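PDB 5ZCG: probable protein phosphatase 2C 50 from Oryza sativa subsp. japonica, which probably catalyses the dephosphorylation of phosphoserine and phosphothreonine in proteins at a magnesium-binding site, and is probably inhibited by a receptor in response to abscisic acid. Local coordinates for residues Pro136-Ala139 with Glu140-Ser144; Pro183-Lys186 with Asp187-Ala190; Val199-Trp202 with Asn203-Val207. The protein carries 5 engineered substitutions. All coordinates share one frame; numbering follows the deposited sequence.

Interaction 1: residues Pro136-Ala139 with Glu140-Ser144; sequences PVTA and ENVGS
The amide of Asn141 meets Ala139 through its oxygen: OD1 lies 3.7 Å from Ala139 CB, while ND2 gives its hydrogen bond to the backbone of a neighbouring chain of another protein, and an aromatic side chain of that chain packs against Asn141. Both residues belong to a type I beta turn, Ala139 to Val142, which leads into strand 143-151 of the PP2C sheet. Asn141 CG sits between its own backbone N and carbonyl carbon (chi1 59°), a torsion that brings OD1 back toward Ala139 CB. The carboxylate of Glu140, the other flat group, leads outward, and its OE1 pairs with a basic side chain of the same neighbouring chain. The rest of the contact is mainly apolar. Thr138 and Val142 cross at about a right angle, with Thr138 CG2 pressed to Val142 CB at 3.6 Å and to CG1 at 3.9 Å; Glu67 of helix 67-91 touches both residues. Val142 CG2 also reaches Ala139 CB at 4.1 Å. Past the turn, Gly143 pairs by backbone with His63, which follows the metal-binding Asp61 and Gly62 in the chain, and abscisic acid lies about 8 Å from the Asn141 side chain. Ala139 O and Val142 N stand 3.6 Å apart without a hydrogen bond; one water donates to both Ala139 O and Val142 O, 2.7 Å from each.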
loop_
_atom_site.group_PDB
_atom_site.type_symbol
_atom_site.label_atom_id
_atom_site.label_comp_id
_atom_site.label_asym_id
_atom_site.label_seq_id
_atom_site.Cartn_x
_atom_site.Cartn_y
_atom_site.Cartn_z
ATOM N N PRO A 136 14.554 8.873 -0.229
ATOM C CA PRO A 136 13.370 8.039 0.036
ATOM C C PRO A 136 13.706 6.820 0.881
ATOM O O PRO A 136 14.812 6.277 0.816
ATOM C CB PRO A 136 12.899 7.631 -1.367
ATOM C CG PRO A 136 13.482 8.662 -2.284
ATOM C CD PRO A 136 14.792 9.040 -1.675
ATOM N N VAL A 137 12.734 6.390 1.690
ATOM C CA VAL A 137 12.994 5.267 2.582
ATOM C C VAL A 137 13.199 3.985 1.785
ATOM O O VAL A 137 13.998 3.128 2.181
ATOM C CB VAL A 137 11.868 5.116 3.626
ATOM C CG1 VAL A 137 11.585 6.454 4.300
ATOM C CG2 VAL A 137 10.605 4.533 3.004
ATOM N N THR A 138 12.528 3.842 0.646
ATOM C CA THR A 138 12.624 2.621 -0.148
ATOM C C THR A 138 12.181 2.930 -1.577
ATOM O O THR A 138 12.006 4.094 -1.952
ATOM C CB THR A 138 11.804 1.492 0.489
ATOM O OG1 THR A 138 12.046 0.265 -0.215
ATOM C CG2 THR A 138 10.317 1.819 0.456
ATOM N N ALA A 139 11.997 1.878 -2.374
ATOM C CA ALA A 139 11.690 2.010 -3.792
ATOM C C ALA A 139 10.306 2.627 -4.002
ATOM O O ALA A 139 9.507 2.776 -3.073
ATOM C CB ALA A 139 11.781 0.651 -4.485
ATOM N N GLU A 140 10.032 2.997 -5.257
ATOM C CA GLU A 140 8.824 3.748 -5.568
ATOM C C GLU A 140 7.572 2.881 -5.651
ATOM O O GLU A 140 6.460 3.422 -5.608
ATOM C CB GLU A 140 9.014 4.550 -6.864
ATOM C CG GLU A 140 9.194 3.776 -8.148
ATOM C CD GLU A 140 9.155 4.692 -9.368
ATOM O OE1 GLU A 140 9.015 5.920 -9.186
ATOM O OE2 GLU A 140 9.262 4.186 -10.507
ATOM N N ASN A 141 7.711 1.556 -5.762
ATOM C CA ASN A 141 6.559 0.662 -5.815
ATOM C C ASN A 141 6.324 -0.058 -4.490
ATOM O O ASN A 141 5.751 -1.152 -4.470
ATOM C CB ASN A 141 6.713 -0.349 -6.951
ATOM C CG ASN A 141 7.954 -1.206 -6.809
ATOM O OD1 ASN A 141 8.797 -0.962 -5.948
ATOM N ND2 ASN A 141 8.079 -2.212 -7.668
ATOM N N VAL A 142 6.747 0.537 -3.378
ATOM C CA VAL A 142 6.495 -0.005 -2.049
ATOM C C VAL A 142 5.491 0.906 -1.361
ATOM O O VAL A 142 5.623 2.135 -1.414
ATOM C CB VAL A 142 7.792 -0.126 -1.232
ATOM C CG1 VAL A 142 7.527 -0.837 0.090
ATOM C CG2 VAL A 142 8.859 -0.868 -2.033
ATOM N N GLY A 143 4.491 0.307 -0.716
ATOM C CA GLY A 143 3.446 1.080 -0.079
ATOM C C GLY A 143 2.863 0.372 1.124
ATOM O O GLY A 143 3.317 -0.703 1.531
ATOM N N SER A 144 1.831 0.990 1.693
ATOM C CA SER A 144 1.150 0.377 2.820
ATOM C C SER A 144 -0.214 1.022 2.997
ATOM O O SER A 144 -0.413 2.191 2.655
ATOM C CB SER A 144 1.967 0.511 4.108
ATOM O OG SER A 144 1.219 0.062 5.225
HETATM O O HOH W 1 7.717 3.835 -1.429
#

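Interaction 2: residues Pro183-Lys186 with Asp187-Ala190; sequences PDRK and DERA
Arg185 grips Asp187 side-on with two nitrogens, one to each carboxylate oxygen. NE donates to the syn lone pair of Asp187 OD1 at 3.0 Å, almost straight and in the guanidinium plane; OD2 is met on its syn side at 3.0 Å, with NH2 19° out of the carboxylate plane. The two flat groups are nearly coplanar, 22° apart. A bend at chi3 (80°) in the Arg185 chain brings its head round to the acid. Glu188 CG lies over one face of the guanidinium, 3.9 Å from Arg185 NE. Asp187 OD1 also takes a weak bond from Glu188 N at 2.8 Å, so one oxygen serves both the arginine and the start of the helix. Second partners hold Arg185 from outside: NH2 salt-bridges Glu231 and NH1 bonds Asp180 O. Replacing Arg185 by an alanine would probably leave the Asp187 and Glu231 carboxylates without their shared positive partner and let the Asp187 side chain turn more freely. In the backbone, the first helical bonds run from Arg189 N to Arg185 O (2.7 Å) and from Ala190 N to Lys186 O (2.9 Å). Arg189 NE binds a water that also donates to Asp184 O, tying the loop to the helix, and its NH1 pairs with Glu193. Glu188 turns its carboxylate to Ser214, Arg191 and Arg215. Arg185 occupies the N-cap position of helix 186-194, with acids at N2 and N3, Asp187 and Glu188, as is common in the first turn of an alpha helix.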
loop_
_atom_site.group_PDB
_atom_site.type_symbol
_atom_site.label_atom_id
_atom_site.label_comp_id
_atom_site.label_asym_id
_atom_site.label_seq_id
_atom_site.Cartn_x
_atom_site.Cartn_y
_atom_site.Cartn_z
ATOM N N PRO A 183 -10.692 0.694 -5.938
ATOM C CA PRO A 183 -10.699 1.527 -7.152
ATOM C C PRO A 183 -12.053 1.605 -7.844
ATOM O O PRO A 183 -12.332 2.603 -8.520
ATOM C CB PRO A 183 -9.649 0.849 -8.045
ATOM C CG PRO A 183 -8.779 0.080 -7.096
ATOM C CD PRO A 183 -9.688 -0.381 -6.003
ATOM N N ASP A 184 -12.901 0.587 -7.702
ATOM C CA ASP A 184 -14.215 0.620 -8.335
ATOM C C ASP A 184 -15.262 1.364 -7.512
ATOM O O ASP A 184 -16.402 1.495 -7.973
ATOM C CB ASP A 184 -14.707 -0.800 -8.624
ATOM C CG ASP A 184 -14.859 -1.632 -7.371
ATOM O OD1 ASP A 184 -13.930 -1.631 -6.537
ATOM O OD2 ASP A 184 -15.909 -2.293 -7.225
ATOM N N ARG A 185 -14.920 1.836 -6.314
ATOM C CA ARG A 185 -15.812 2.740 -5.600
ATOM C C ARG A 185 -16.104 3.941 -6.492
ATOM O O ARG A 185 -15.194 4.491 -7.120
ATOM C CB ARG A 185 -15.177 3.182 -4.279
ATOM C CG ARG A 185 -16.152 3.278 -3.112
ATOM C CD ARG A 185 -15.427 3.567 -1.798
ATOM N NE ARG A 185 -15.092 4.980 -1.655
ATOM C CZ ARG A 185 -14.487 5.503 -0.591
ATOM N NH1 ARG A 185 -14.144 4.729 0.430
ATOM N NH2 ARG A 185 -14.225 6.800 -0.549
ATOM N N LYS A 186 -17.380 4.335 -6.558
ATOM C CA LYS A 186 -17.824 5.266 -7.596
ATOM C C LYS A 186 -17.065 6.586 -7.530
ATOM O O LYS A 186 -16.603 7.103 -8.555
ATOM C CB LYS A 186 -19.331 5.506 -7.470
ATOM C CG LYS A 186 -19.898 6.425 -8.542
ATOM C CD LYS A 186 -21.389 6.664 -8.340
ATOM C CE LYS A 186 -22.150 6.598 -9.657
ATOM N NZ LYS A 186 -21.329 7.074 -10.807
ATOM N N ASP A 187 -16.896 7.130 -6.324
ATOM C CA ASP A 187 -16.170 8.386 -6.182
ATOM C C ASP A 187 -14.681 8.207 -6.466
ATOM O O ASP A 187 -14.046 9.085 -7.063
ATOM C CB ASP A 187 -16.389 8.959 -4.782
ATOM C CG ASP A 187 -16.019 7.976 -3.682
ATOM O OD1 ASP A 187 -15.922 6.763 -3.974
ATOM O OD2 ASP A 187 -15.837 8.406 -2.526
ATOM N N GLU A 188 -14.112 7.062 -6.080
ATOM C CA GLU A 188 -12.688 6.836 -6.325
ATOM C C GLU A 188 -12.412 6.633 -7.810
ATOM O O GLU A 188 -11.433 7.168 -8.348
ATOM C CB GLU A 188 -12.198 5.635 -5.515
ATOM C CG GLU A 188 -12.145 5.871 -4.013
ATOM C CD GLU A 188 -11.161 6.957 -3.630
ATOM O OE1 GLU A 188 -11.555 8.144 -3.606
ATOM O OE2 GLU A 188 -9.989 6.623 -3.358
ATOM N N ARG A 189 -13.275 5.879 -8.494
ATOM C CA ARG A 189 -13.130 5.742 -9.938
ATOM C C ARG A 189 -13.316 7.085 -10.629
ATOM O O ARG A 189 -12.583 7.413 -11.567
ATOM C CB ARG A 189 -14.126 4.725 -10.489
ATOM C CG ARG A 189 -14.076 4.615 -12.006
ATOM C CD ARG A 189 -15.342 3.997 -12.581
ATOM N NE ARG A 189 -15.364 2.543 -12.445
ATOM C CZ ARG A 189 -14.646 1.711 -13.194
ATOM N NH1 ARG A 189 -13.833 2.190 -14.124
ATOM N NH2 ARG A 189 -14.731 0.400 -13.004
ATOM N N ALA A 190 -14.307 7.870 -10.192
ATOM C CA ALA A 190 -14.518 9.184 -10.792
ATOM C C ALA A 190 -13.288 10.067 -10.628
ATOM O O ALA A 190 -12.871 10.738 -11.577
ATOM C CB ALA A 190 -15.751 9.847 -10.179
HETATM O O HOH W 2 -17.202 1.681 -10.418
#

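Interaction 3: residues Val199-Trp202 with Asn203-Val207; sequences VIQW and NGYRV
Ile200 and Arg206 form the hydrogen-bonded pair at the tight centre of a short antiparallel beta hairpin: Ile200 N reaches Arg206 O, and Arg206 N reaches Ile200 O, each at 2.9 Å. Nearer the turn Trp202 N donates to Gly204 O at 2.8 Å, from above the carbonyl plane. Gly204 adopts a backbone shape in which a side chain would jam against the preceding carbonyl. The Arg206 chain, extended from CG to NE, runs along the hairpin to its turn, and its NE bonds Asn203 O at 3.0 Å and, weakly, Trp202 O at 2.9 Å, gripping two turn carbonyls with one N-H; NH1 bonds Val210 O. On the face carrying Gln201 and Tyr205 the contact is looser and Gln201 is exposed. Gln201 CB makes a CH-pi contact, 4.1 Å from the Tyr205 ring centroid; CG lies over the ring centre and the amide, its plane 7° from that of the ring, over the CZ-OH end. The turn itself faces a neighbouring chain of another protein. The Trp202 indole is stacked on an aromatic ring there, with a basic side chain in cation-pi contact, and lies about 5 Å from the bound abscisic acid, consistent with the tryptophan lock described for plant PP2C phosphatases bound to abscisic acid receptors. Asn203 ND2 bonds backbone of the same chain. Toward the body of the phosphatase, Val199 CG1 meets Tyr205 CB at 4.2 Å, and Val199 and Val207 pack on Ile192 of helix 186-194, which precedes the hairpin.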
loop_
_atom_site.group_PDB
_atom_site.type_symbol
_atom_site.label_atom_id
_atom_site.label_comp_id
_atom_site.label_asym_id
_atom_site.label_seq_id
_atom_site.Cartn_x
_atom_site.Cartn_y
_atom_site.Cartn_z
ATOM N N VAL A 199 -9.206 2.625 -14.331
ATOM C CA VAL A 199 -9.551 1.562 -13.401
ATOM C C VAL A 199 -9.897 0.357 -14.258
ATOM O O VAL A 199 -10.844 0.409 -15.054
ATOM C CB VAL A 199 -10.715 1.954 -12.480
ATOM C CG1 VAL A 199 -11.148 0.765 -11.643
ATOM C CG2 VAL A 199 -10.310 3.133 -11.593
ATOM N N ILE A 200 -9.125 -0.717 -14.113
ATOM C CA ILE A 200 -9.242 -1.882 -14.980
ATOM C C ILE A 200 -9.465 -3.114 -14.116
ATOM O O ILE A 200 -8.744 -3.327 -13.137
ATOM C CB ILE A 200 -7.998 -2.058 -15.872
ATOM C CG1 ILE A 200 -7.771 -0.806 -16.718
ATOM C CG2 ILE A 200 -8.151 -3.284 -16.766
ATOM C CD1 ILE A 200 -6.326 -0.569 -17.098
ATOM N N GLN A 201 -10.475 -3.909 -14.460
ATOM C CA GLN A 201 -10.709 -5.171 -13.770
ATOM C C GLN A 201 -9.679 -6.176 -14.270
ATOM O O GLN A 201 -9.800 -6.720 -15.371
ATOM C CB GLN A 201 -12.135 -5.656 -14.003
ATOM C CG GLN A 201 -12.463 -6.974 -13.314
ATOM C CD GLN A 201 -13.850 -7.472 -13.660
ATOM O OE1 GLN A 201 -14.342 -7.253 -14.770
ATOM N NE2 GLN A 201 -14.492 -8.145 -12.712
ATOM N N TRP A 202 -8.652 -6.417 -13.458
ATOM C CA TRP A 202 -7.561 -7.337 -13.793
ATOM C C TRP A 202 -7.225 -8.091 -12.509
ATOM O O TRP A 202 -6.366 -7.653 -11.739
ATOM C CB TRP A 202 -6.362 -6.572 -14.336
ATOM C CG TRP A 202 -5.395 -7.394 -15.114
ATOM C CD1 TRP A 202 -4.454 -8.253 -14.615
ATOM C CD2 TRP A 202 -5.252 -7.427 -16.541
ATOM N NE1 TRP A 202 -3.738 -8.817 -15.645
ATOM C CE2 TRP A 202 -4.210 -8.328 -16.836
ATOM C CE3 TRP A 202 -5.904 -6.777 -17.597
ATOM C CZ2 TRP A 202 -3.807 -8.601 -18.144
ATOM C CZ3 TRP A 202 -5.502 -7.050 -18.896
ATOM C CH2 TRP A 202 -4.461 -7.951 -19.157
ATOM N N ASN A 203 -7.890 -9.226 -12.299
ATOM C CA ASN A 203 -7.906 -9.911 -11.004
ATOM C C ASN A 203 -8.335 -8.939 -9.902
ATOM O O ASN A 203 -7.589 -8.622 -8.975
ATOM C CB ASN A 203 -6.550 -10.552 -10.688
ATOM C CG ASN A 203 -6.632 -11.555 -9.544
ATOM O OD1 ASN A 203 -7.714 -12.015 -9.182
ATOM N ND2 ASN A 203 -5.483 -11.896 -8.969
ATOM N N GLY A 204 -9.563 -8.462 -10.033
ATOM C CA GLY A 204 -10.052 -7.372 -9.208
ATOM C C GLY A 204 -9.844 -6.028 -9.877
ATOM O O GLY A 204 -8.944 -5.837 -10.694
ATOM N N TYR A 205 -10.710 -5.077 -9.533
ATOM C CA TYR A 205 -10.573 -3.721 -10.050
ATOM C C TYR A 205 -9.314 -3.080 -9.488
ATOM O O TYR A 205 -9.129 -3.026 -8.268
ATOM C CB TYR A 205 -11.802 -2.889 -9.690
ATOM C CG TYR A 205 -13.059 -3.341 -10.401
ATOM C CD1 TYR A 205 -13.335 -2.922 -11.695
ATOM C CD2 TYR A 205 -13.964 -4.192 -9.781
ATOM C CE1 TYR A 205 -14.480 -3.333 -12.350
ATOM C CE2 TYR A 205 -15.114 -4.610 -10.429
ATOM C CZ TYR A 205 -15.365 -4.176 -11.714
ATOM O OH TYR A 205 -16.507 -4.588 -12.368
ATOM N N ARG A 206 -8.444 -2.599 -10.375
ATOM C CA ARG A 206 -7.151 -2.068 -9.979
ATOM C C ARG A 206 -6.867 -0.749 -10.686
ATOM O O ARG A 206 -7.292 -0.529 -11.829
ATOM C CB ARG A 206 -6.028 -3.067 -10.279
ATOM C CG ARG A 206 -6.193 -4.400 -9.559
ATOM C CD ARG A 206 -5.187 -5.432 -10.028
ATOM N NE ARG A 206 -5.300 -6.682 -9.279
ATOM C CZ ARG A 206 -4.678 -6.910 -8.124
ATOM N NH1 ARG A 206 -3.902 -5.974 -7.591
ATOM N NH2 ARG A 206 -4.830 -8.067 -7.496
ATOM N N VAL A 207 -6.137 0.123 -9.983
ATOM C CA VAL A 207 -5.671 1.393 -10.534
ATOM C C VAL A 207 -4.628 1.112 -11.606
ATOM O O VAL A 207 -3.567 0.545 -11.320
ATOM C CB VAL A 207 -5.088 2.289 -9.434
ATOM C CG1 VAL A 207 -4.644 3.615 -10.025
ATOM C CG2 VAL A 207 -6.097 2.502 -8.314
#

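In the fold
From the N terminus the three contacts are a beta turn, a helix start and a hairpin in series; none crosses or encloses another. Interaction 1 shapes the loop entering strand 143-151, with its centre about 21 Å from that of interaction 3 and about 24 Å from that of interaction 2. Interaction 2 starts helix 186-194 and interaction 3 is the hairpin that comes next. These two touch: Pro183 CG packs on Tyr205 O at 3.3 Å and Asp184 CB on Tyr205 CG at 3.5 Å, setting the loop before the helix against the hairpin. Interactions 1 and 3, though apart, both meet the neighbouring protein chain near abscisic acid.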